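Local coordinates for protein Emp46p (Saccharomyces cerevisiae, PDB 2A6V) that serves as a calcium-independent cargo receptor with a potassium-binding, legume-lectin-like carbohydrate recognition domain and takes part in the secretion of glycoproteins, at residues L115-L129 and I138-Q152. Residues are numbered along the deposited sequence; the frame is centred on the assembly and turned at random.
Sequences LRLDDKLGESVTAYL and IESSPYFASCLFQYQ. With K (potassium ion), chain C.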
ATOM      1  N   LEU A 115      -7.083   2.824  -1.899  1.00 10.94           N
ATOM      2  CA  LEU A 115      -7.615   4.171  -1.947  1.00 11.79           C
ATOM      3  C   LEU A 115      -8.051   4.437  -3.367  1.00 11.32           C
ATOM      4  O   LEU A 115      -7.226   4.459  -4.290  1.00 11.75           O
ATOM      5  CB  LEU A 115      -6.591   5.221  -1.526  1.00 12.24           C
ATOM      6  CG  LEU A 115      -6.369   5.329  -0.023  1.00 14.58           C
ATOM      7  CD1 LEU A 115      -5.797   4.038   0.586  1.00 14.98           C
ATOM      8  CD2 LEU A 115      -5.527   6.495   0.315  1.00 19.65           C
ATOM      9  N   ARG A 116      -9.353   4.592  -3.571  1.00 11.96           N
ATOM     10  CA  ARG A 116      -9.891   4.862  -4.900  1.00 11.90           C
ATOM     11  C   ARG A 116     -11.272   5.466  -4.758  1.00 12.37           C
ATOM     12  O   ARG A 116     -11.754   5.669  -3.641  1.00 12.22           O
ATOM     13  CB  ARG A 116      -9.941   3.590  -5.749  1.00 12.37           C
ATOM     14  CG  ARG A 116     -11.070   2.617  -5.461  1.00 12.66           C
ATOM     15  CD  ARG A 116     -11.474   1.777  -6.679  1.00 13.80           C
ATOM     16  NE  ARG A 116     -12.595   0.894  -6.377  1.00 12.59           N
ATOM     17  CZ  ARG A 116     -13.496   0.497  -7.264  1.00 15.35           C
ATOM     18  NH1 ARG A 116     -13.408   0.882  -8.539  1.00 16.48           N
ATOM     19  NH2 ARG A 116     -14.504  -0.283  -6.876  1.00 16.49           N
ATOM     20  N   LEU A 117     -11.874   5.773  -5.894  1.00 12.73           N
ATOM     21  CA  LEU A 117     -13.289   6.112  -5.942  1.00 13.20           C
ATOM     22  C   LEU A 117     -14.048   4.822  -6.129  1.00 14.03           C
ATOM     23  O   LEU A 117     -14.177   4.296  -7.244  1.00 14.82           O
ATOM     24  CB  LEU A 117     -13.559   7.111  -7.060  1.00 13.86           C
ATOM     25  CG  LEU A 117     -12.685   8.363  -7.048  1.00 14.93           C
ATOM     26  CD1 LEU A 117     -13.148   9.349  -8.048  1.00 15.35           C
ATOM     27  CD2 LEU A 117     -12.627   8.996  -5.689  1.00 15.22           C
ATOM     28  N   ASP A 118     -14.488   4.261  -5.020  1.00 14.51           N
ATOM     29  CA  ASP A 118     -15.251   3.042  -5.081  1.00 15.09           C
ATOM     30  C   ASP A 118     -16.563   3.327  -5.805  1.00 15.35           C
ATOM     31  O   ASP A 118     -17.087   4.427  -5.740  1.00 15.67           O
ATOM     32  CB  ASP A 118     -15.492   2.522  -3.676  1.00 14.21           C
ATOM     33  CG  ASP A 118     -16.344   1.296  -3.666  1.00 15.46           C
ATOM     34  OD1 ASP A 118     -15.820   0.187  -3.798  1.00 13.92           O
ATOM     35  OD2 ASP A 118     -17.575   1.370  -3.538  1.00 15.20           O
ATOM     36  N   ASP A 119     -17.065   2.353  -6.548  1.00 16.32           N
ATOM     37  CA  ASP A 119     -18.189   2.675  -7.440  1.00 17.34           C
ATOM     38  C   ASP A 119     -19.450   2.991  -6.677  1.00 16.66           C
ATOM     39  O   ASP A 119     -20.331   3.633  -7.219  1.00 17.72           O
ATOM     40  CB  ASP A 119     -18.437   1.612  -8.494  1.00 18.62           C
ATOM     41  CG  ASP A 119     -18.505   0.242  -7.938  1.00 21.32           C
ATOM     42  OD1 ASP A 119     -17.433  -0.328  -7.577  1.00 23.91           O
ATOM     43  OD2 ASP A 119     -19.583  -0.385  -7.925  1.00 25.32           O
ATOM     44  N   LYS A 120     -19.528   2.557  -5.424  1.00 16.12           N
ATOM     45  CA  LYS A 120     -20.696   2.869  -4.595  1.00 16.02           C
ATOM     46  C   LYS A 120     -20.410   3.739  -3.372  1.00 15.82           C
ATOM     47  O   LYS A 120     -21.276   4.525  -2.964  1.00 16.06           O
ATOM     48  CB  LYS A 120     -21.416   1.585  -4.210  1.00 16.29           C
ATOM     49  CG  LYS A 120     -22.075   0.923  -5.428  1.00 18.28           C
ATOM     50  CD  LYS A 120     -22.766  -0.357  -5.079  1.00 20.14           C
ATOM     51  CE  LYS A 120     -23.501  -0.930  -6.304  1.00 21.73           C
ATOM     52  NZ  LYS A 120     -24.183  -2.215  -5.954  1.00 23.03           N
ATOM     53  N   LEU A 121     -19.215   3.634  -2.790  1.00 15.44           N
ATOM     54  CA  LEU A 121     -18.844   4.488  -1.639  1.00 15.09           C
ATOM     55  C   LEU A 121     -18.257   5.836  -2.033  1.00 14.88           C
ATOM     56  O   LEU A 121     -18.214   6.796  -1.232  1.00 15.50           O
ATOM     57  CB  LEU A 121     -17.801   3.796  -0.787  1.00 15.05           C
ATOM     58  CG  LEU A 121     -18.162   2.483  -0.115  1.00 14.34           C
ATOM     59  CD1 LEU A 121     -16.904   1.869   0.496  1.00 16.24           C
ATOM     60  CD2 LEU A 121     -19.221   2.695   0.920  1.00 15.52           C
ATOM     61  N   GLY A 122     -17.718   5.901  -3.239  1.00 14.69           N
ATOM     62  CA  GLY A 122     -16.886   7.008  -3.634  1.00 14.39           C
ATOM     63  C   GLY A 122     -15.535   6.936  -2.934  1.00 14.23           C
ATOM     64  O   GLY A 122     -15.005   5.864  -2.680  1.00 13.59           O
ATOM     65  N   GLU A 123     -15.027   8.114  -2.619  1.00 14.11           N
ATOM     66  CA  GLU A 123     -13.679   8.327  -2.093  1.00 14.13           C
ATOM     67  C   GLU A 123     -13.506   7.584  -0.769  1.00 12.64           C
ATOM     68  O   GLU A 123     -14.185   7.874   0.219  1.00 12.71           O
ATOM     69  CB  GLU A 123     -13.496   9.818  -1.926  1.00 15.21           C
ATOM     70  CG  GLU A 123     -12.089  10.297  -2.088  1.00 16.51           C
ATOM     71  CD  GLU A 123     -11.962  11.812  -2.156  1.00 17.09           C
ATOM     72  OE1 GLU A 123     -10.807  12.247  -2.077  1.00 16.85           O
ATOM     73  OE2 GLU A 123     -12.967  12.566  -2.262  1.00 17.88           O
ATOM     74  N   SER A 124     -12.657   6.567  -0.761  1.00 11.23           N
ATOM     75  CA  SER A 124     -12.664   5.590   0.309  1.00 11.43           C
ATOM     76  C   SER A 124     -11.410   4.745   0.394  1.00 11.00           C
ATOM     77  O   SER A 124     -10.610   4.720  -0.555  1.00 12.06           O
ATOM     78  CB  SER A 124     -13.873   4.647   0.140  1.00 10.84           C
ATOM     79  OG  SER A 124     -13.772   3.930  -1.077  1.00 11.30           O
ATOM     80  N   VAL A 125     -11.253   4.077   1.547  1.00 10.58           N
ATOM     81  CA  VAL A 125     -10.377   2.948   1.752  1.00 10.74           C
ATOM     82  C   VAL A 125     -11.253   1.706   1.714  1.00 10.85           C
ATOM     83  O   VAL A 125     -12.233   1.614   2.450  1.00 12.59           O
ATOM     84  CB  VAL A 125      -9.653   3.023   3.132  1.00 10.38           C
ATOM     85  CG1 VAL A 125      -8.752   1.838   3.346  1.00 11.79           C
ATOM     86  CG2 VAL A 125      -8.866   4.296   3.266  1.00 11.17           C
ATOM     87  N   THR A 126     -10.917   0.764   0.859  1.00 10.79           N
ATOM     88  CA  THR A 126     -11.560  -0.551   0.830  1.00 11.05           C
ATOM     89  C   THR A 126     -10.519  -1.632   0.933  1.00 10.73           C
ATOM     90  O   THR A 126      -9.454  -1.526   0.309  1.00 11.29           O
ATOM     91  CB  THR A 126     -12.447  -0.746  -0.420  1.00 10.20           C
ATOM     92  OG1 THR A 126     -11.757  -0.317  -1.612  1.00 10.72           O
ATOM     93  CG2 THR A 126     -13.711   0.115  -0.314  1.00 11.28           C
ATOM     94  N   ALA A 127     -10.766  -2.621   1.775  1.00 10.90           N
ATOM     95  CA  ALA A 127      -9.813  -3.677   2.065  1.00 11.61           C
ATOM     96  C   ALA A 127     -10.330  -4.999   1.524  1.00 12.67           C
ATOM     97  O   ALA A 127     -11.466  -5.396   1.814  1.00 12.87           O
ATOM     98  CB  ALA A 127      -9.565  -3.755   3.565  1.00 11.94           C
ATOM     99  N   TYR A 128      -9.495  -5.677   0.747  1.00 12.97           N
ATOM    100  CA  TYR A 128      -9.876  -6.898   0.064  1.00 13.22           C
ATOM    101  C   TYR A 128      -8.905  -8.003   0.439  1.00 14.82           C
ATOM    102  O   TYR A 128      -7.694  -7.795   0.523  1.00 15.01           O
ATOM    103  CB  TYR A 128      -9.784  -6.691  -1.444  1.00 13.17           C
ATOM    104  CG  TYR A 128     -10.810  -5.779  -2.043  1.00 12.78           C
ATOM    105  CD1 TYR A 128     -11.942  -6.302  -2.657  1.00 13.42           C
ATOM    106  CD2 TYR A 128     -10.638  -4.402  -2.057  1.00 12.76           C
ATOM    107  CE1 TYR A 128     -12.881  -5.480  -3.234  1.00 12.41           C
ATOM    108  CE2 TYR A 128     -11.601  -3.556  -2.659  1.00 12.67           C
ATOM    109  CZ  TYR A 128     -12.736  -4.127  -3.232  1.00 11.58           C
ATOM    110  OH  TYR A 128     -13.697  -3.323  -3.821  1.00 14.30           O
ATOM    111  N   LEU A 129      -9.433  -9.206   0.610  1.00 15.85           N
ATOM    112  CA  LEU A 129      -8.639 -10.404   0.759  1.00 17.63           C
ATOM    113  C   LEU A 129      -8.849 -11.303  -0.445  1.00 18.60           C
ATOM    114  O   LEU A 129      -9.961 -11.430  -0.946  1.00 20.28           O
ATOM    115  CB  LEU A 129      -9.078 -11.140   2.022  1.00 18.02           C
ATOM    116  CG  LEU A 129      -8.523 -10.654   3.339  1.00 20.91           C
ATOM    117  CD1 LEU A 129      -9.308 -11.304   4.495  1.00 24.20           C
ATOM    118  CD2 LEU A 129      -7.049 -10.962   3.448  1.00 22.01           C
ATOM    119  N   ILE A 138     -12.767  -5.707  -9.350  1.00 19.70           N
ATOM    120  CA  ILE A 138     -12.864  -4.630  -8.374  1.00 18.97           C
ATOM    121  C   ILE A 138     -14.304  -4.176  -8.200  1.00 19.08           C
ATOM    122  O   ILE A 138     -14.680  -3.742  -7.122  1.00 18.02           O
ATOM    123  CB  ILE A 138     -11.916  -3.451  -8.747  1.00 18.93           C
ATOM    124  CG1 ILE A 138     -11.731  -2.503  -7.565  1.00 18.83           C
ATOM    125  CG2 ILE A 138     -12.431  -2.713  -9.959  1.00 19.27           C
ATOM    126  CD1 ILE A 138     -11.108  -3.153  -6.375  1.00 17.05           C
ATOM    127  N   GLU A 139     -15.127  -4.302  -9.238  1.00 19.33           N
ATOM    128  CA  GLU A 139     -16.528  -3.893  -9.124  1.00 20.72           C
ATOM    129  C   GLU A 139     -17.344  -4.889  -8.288  1.00 20.39           C
ATOM    130  O   GLU A 139     -17.944  -4.517  -7.283  1.00 20.65           O
ATOM    131  CB  GLU A 139     -17.116  -3.725 -10.528  1.00 21.21           C
ATOM    132  CG  GLU A 139     -18.582  -3.354 -10.591  1.00 25.33           C
ATOM    133  CD  GLU A 139     -19.092  -3.240 -12.015  1.00 29.39           C
ATOM    134  OE1 GLU A 139     -18.469  -3.830 -12.931  1.00 32.10           O
ATOM    135  OE2 GLU A 139     -20.127  -2.569 -12.216  1.00 34.37           O
ATOM    136  N   SER A 140     -17.342  -6.158  -8.678  1.00 20.45           N
ATOM    137  CA  SER A 140     -18.236  -7.158  -8.074  1.00 20.91           C
ATOM    138  C   SER A 140     -17.675  -7.958  -6.884  1.00 19.76           C
ATOM    139  O   SER A 140     -18.448  -8.463  -6.065  1.00 20.21           O
ATOM    140  CB  SER A 140     -18.730  -8.143  -9.150  1.00 21.44           C
ATOM    141  OG  SER A 140     -17.668  -8.910  -9.670  1.00 24.50           O
ATOM    142  N   SER A 141     -16.359  -8.106  -6.779  1.00 18.80           N
ATOM    143  CA  SER A 141     -15.775  -8.822  -5.650  1.00 17.76           C
ATOM    144  C   SER A 141     -15.928  -8.009  -4.382  1.00 17.39           C
ATOM    145  O   SER A 141     -15.772  -6.796  -4.406  1.00 17.05           O
ATOM    146  CB  SER A 141     -14.294  -9.113  -5.850  1.00 18.02           C
ATOM    147  OG  SER A 141     -14.124  -9.912  -6.987  1.00 19.51           O
ATOM    148  N   PRO A 142     -16.302  -8.653  -3.285  1.00 16.66           N
ATOM    149  CA  PRO A 142     -16.511  -7.922  -2.034  1.00 16.17           C
ATOM    150  C   PRO A 142     -15.238  -7.542  -1.298  1.00 15.02           C
ATOM    151  O   PRO A 142     -14.282  -8.318  -1.304  1.00 15.66           O
ATOM    152  CB  PRO A 142     -17.313  -8.905  -1.179  1.00 17.32           C
ATOM    153  CG  PRO A 142     -16.970 -10.245  -1.702  1.00 17.88           C
ATOM    154  CD  PRO A 142     -16.659 -10.081  -3.151  1.00 17.60           C
ATOM    155  N   TYR A 143     -15.253  -6.369  -0.682  1.00 14.23           N
ATOM    156  CA  TYR A 143     -14.265  -5.994   0.337  1.00 13.18           C
ATOM    157  C   TYR A 143     -14.801  -6.419   1.698  1.00 13.67           C
ATOM    158  O   TYR A 143     -16.027  -6.552   1.882  1.00 15.38           O
ATOM    159  CB  TYR A 143     -13.965  -4.479   0.304  1.00 12.71           C
ATOM    160  CG  TYR A 143     -15.183  -3.584   0.271  1.00 12.76           C
ATOM    161  CD1 TYR A 143     -15.885  -3.295   1.430  1.00 11.72           C
ATOM    162  CD2 TYR A 143     -15.617  -3.008  -0.917  1.00 13.33           C
ATOM    163  CE1 TYR A 143     -16.987  -2.477   1.392  1.00 12.59           C
ATOM    164  CE2 TYR A 143     -16.730  -2.184  -0.962  1.00 12.32           C
ATOM    165  CZ  TYR A 143     -17.423  -1.948   0.214  1.00 11.29           C
ATOM    166  OH  TYR A 143     -18.548  -1.123   0.225  1.00 14.10           O
ATOM    167  N   PHE A 144     -13.901  -6.670   2.633  1.00 12.81           N
ATOM    168  CA  PHE A 144     -14.279  -7.106   3.982  1.00 13.61           C
ATOM    169  C   PHE A 144     -14.356  -5.957   4.989  1.00 14.02           C
ATOM    170  O   PHE A 144     -14.948  -6.095   6.061  1.00 15.29           O
ATOM    171  CB  PHE A 144     -13.367  -8.202   4.514  1.00 13.96           C
ATOM    172  CG  PHE A 144     -11.994  -7.738   4.851  1.00 14.59           C
ATOM    173  CD1 PHE A 144     -11.701  -7.214   6.117  1.00 15.42           C
ATOM    174  CD2 PHE A 144     -10.975  -7.826   3.924  1.00 16.13           C
ATOM    175  CE1 PHE A 144     -10.410  -6.771   6.423  1.00 16.74           C
ATOM    176  CE2 PHE A 144      -9.708  -7.379   4.231  1.00 16.74           C
ATOM    177  CZ  PHE A 144      -9.417  -6.867   5.485  1.00 16.98           C
ATOM    178  N   ALA A 145     -13.779  -4.821   4.629  1.00 13.98           N
ATOM    179  CA  ALA A 145     -13.824  -3.636   5.464  1.00 13.85           C
ATOM    180  C   ALA A 145     -13.659  -2.388   4.627  1.00 13.21           C
ATOM    181  O   ALA A 145     -13.156  -2.429   3.503  1.00 12.73           O
ATOM    182  CB  ALA A 145     -12.748  -3.690   6.512  1.00 14.42           C
ATOM    183  N   SER A 146     -14.096  -1.266   5.179  1.00 12.66           N
ATOM    184  CA  SER A 146     -14.048  -0.002   4.461  1.00 13.20           C
ATOM    185  C   SER A 146     -14.180   1.176   5.404  1.00 12.96           C
ATOM    186  O   SER A 146     -14.651   1.038   6.529  1.00 13.38           O
ATOM    187  CB  SER A 146     -15.116   0.063   3.382  1.00 14.13           C
ATOM    188  OG  SER A 146     -16.412   0.197   3.963  1.00 15.61           O
ATOM    189  N   CYS A 147     -13.766   2.333   4.917  1.00 11.81           N
ATOM    190  CA  CYS A 147     -14.132   3.625   5.485  1.00 11.83           C
ATOM    191  C   CYS A 147     -14.140   4.680   4.386  1.00 12.43           C
ATOM    192  O   CYS A 147     -13.506   4.527   3.337  1.00 12.98           O
ATOM    193  CB  CYS A 147     -13.223   4.030   6.635  1.00 11.41           C
ATOM    194  SG  CYS A 147     -11.494   4.334   6.174  1.00 13.04           S
ATOM    195  N   LEU A 148     -14.865   5.760   4.603  1.00 11.88           N
ATOM    196  CA  LEU A 148     -14.864   6.878   3.697  1.00 12.57           C
ATOM    197  C   LEU A 148     -13.672   7.742   4.106  1.00 12.92           C
ATOM    198  O   LEU A 148     -13.444   7.983   5.289  1.00 13.66           O
ATOM    199  CB  LEU A 148     -16.176   7.650   3.785  1.00 12.72           C
ATOM    200  CG  LEU A 148     -17.433   6.808   3.599  1.00 13.72           C
ATOM    201  CD1 LEU A 148     -18.664   7.712   3.650  1.00 13.71           C
ATOM    202  CD2 LEU A 148     -17.384   6.002   2.303  1.00 13.59           C
ATOM    203  N   PHE A 149     -12.903   8.163   3.117  1.00 13.43           N
ATOM    204  CA  PHE A 149     -11.657   8.894   3.389  1.00 13.30           C
ATOM    205  C   PHE A 149     -11.288   9.793   2.202  1.00 12.87           C
ATOM    206  O   PHE A 149     -11.186   9.341   1.063  1.00 13.21           O
ATOM    207  CB  PHE A 149     -10.521   7.905   3.681  1.00 13.14           C
ATOM    208  CG  PHE A 149      -9.250   8.581   4.099  1.00 14.77           C
ATOM    209  CD1 PHE A 149      -9.105   9.090   5.371  1.00 16.31           C
ATOM    210  CD2 PHE A 149      -8.245   8.800   3.173  1.00 15.33           C
ATOM    211  CE1 PHE A 149      -7.949   9.743   5.732  1.00 17.21           C
ATOM    212  CE2 PHE A 149      -7.085   9.456   3.549  1.00 16.36           C
ATOM    213  CZ  PHE A 149      -6.944   9.921   4.803  1.00 16.80           C
ATOM    214  N   GLN A 150     -11.127  11.082   2.494  1.00 13.78           N
ATOM    215  CA  GLN A 150     -10.793  12.084   1.486  1.00 13.56           C
ATOM    216  C   GLN A 150      -9.279  12.089   1.244  1.00 13.25           C
ATOM    217  O   GLN A 150      -8.486  12.306   2.167  1.00 13.84           O
ATOM    218  CB  GLN A 150     -11.261  13.478   1.915  1.00 13.99           C
ATOM    219  CG  GLN A 150     -11.207  14.486   0.804  1.00 15.16           C
ATOM    220  CD  GLN A 150     -11.734  15.858   1.180  1.00 18.70           C
ATOM    221  OE1 GLN A 150     -11.748  16.756   0.345  1.00 24.06           O
ATOM    222  NE2 GLN A 150     -12.204  16.013   2.403  1.00 21.37           N
ATOM    223  N   TYR A 151      -8.894  11.834   0.004  1.00 13.07           N
ATOM    224  CA  TYR A 151      -7.467  11.796  -0.377  1.00 13.02           C
ATOM    225  C   TYR A 151      -7.143  12.625  -1.652  1.00 12.67           C
ATOM    226  O   TYR A 151      -6.004  13.045  -1.802  1.00 13.51           O
ATOM    227  CB  TYR A 151      -6.952  10.343  -0.541  1.00 13.16           C
ATOM    228  CG  TYR A 151      -7.553   9.650  -1.720  1.00 13.69           C
ATOM    229  CD1 TYR A 151      -6.999   9.792  -2.985  1.00 10.88           C
ATOM    230  CD2 TYR A 151      -8.717   8.895  -1.588  1.00 13.63           C
ATOM    231  CE1 TYR A 151      -7.575   9.189  -4.102  1.00 13.20           C
ATOM    232  CE2 TYR A 151      -9.314   8.287  -2.685  1.00 13.05           C
ATOM    233  CZ  TYR A 151      -8.729   8.426  -3.946  1.00 11.37           C
ATOM    234  OH  TYR A 151      -9.322   7.875  -5.071  1.00 12.95           O
ATOM    235  N   GLN A 152      -8.070  12.846  -2.574  1.00 12.78           N
ATOM    236  CA  GLN A 152      -7.691  13.481  -3.833  1.00 12.80           C
ATOM    237  C   GLN A 152      -7.251  14.912  -3.613  1.00 13.42           C
ATOM    238  O   GLN A 152      -7.840  15.654  -2.818  1.00 13.92           O
ATOM    239  CB  GLN A 152      -8.811  13.459  -4.864  1.00 12.60           C
ATOM    240  CG  GLN A 152      -9.119  12.090  -5.422  1.00 13.27           C
ATOM    241  CD  GLN A 152      -9.961  12.192  -6.658  1.00 15.00           C
ATOM    242  OE1 GLN A 152     -10.917  12.980  -6.691  1.00 16.94           O
ATOM    243  NE2 GLN A 152      -9.645  11.396  -7.666  1.00 13.95           N
TER
HETATM  244  K     K C   1     -16.134  -4.260  -4.991  1.00 15.90           K
HETATM  245  O   HOH W   1     -19.260  -0.351  -2.307  1.00 16.32           O
HETATM  246  O   HOH W   2     -17.214  -1.659  -5.150  1.00 16.75           O
HETATM  247  O   HOH W   3     -19.984  -2.758  -7.355  1.00 20.81           O
HETATM  248  O   HOH W   4     -12.347  -9.110   0.598  1.00 16.51           O
HETATM  249  O   HOH W   5     -18.286  -4.733  -3.183  1.00 16.26           O
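Y128 and Y143 meet in an offset edge-to-face pair, their ring planes at 85°: the edge of Y143 is turned toward the face of Y128, and Y143 CB sits over the centre of that ring, 3.7 Å from its centroid. With chi1 at 48°, Y143 CG lies between its own backbone N and carbonyl carbon, which sets the ring against strand 124-129, with T126 CG2 over one face, toward the rim. L121 CD1 packs against its hydroxyl end, which shares a water with D118 OD2. The Y128 hydroxyl binds a potassium ion at 2.9 Å from OH, in the plane of its ring; the carbonyl oxygens of I138, E139 and S141 and two waters complete the shell. I138 also lays CG1 over the centre of the R116 guanidinium, 3.5 Å from CZ, while its CD1 touches Y128. Strands 124-129 and 145-148 run antiparallel at the margin of one sheet of the legume-lectin β-sandwich, and C147, paired with V125, is tied to C181 of the other sheet by a disulfide. At the far end the extended E123 side chain puts OE1 over one face of the Y151 ring, with L115 CB over the opposite face, both toward its rim. Two amides grip E123 OE1: Q152 N at 2.8 Å, nearly along the C-O axis, and Y151 N at 2.9 Å, from above the carboxylate plane; OE2 forms a salt bridge with R78.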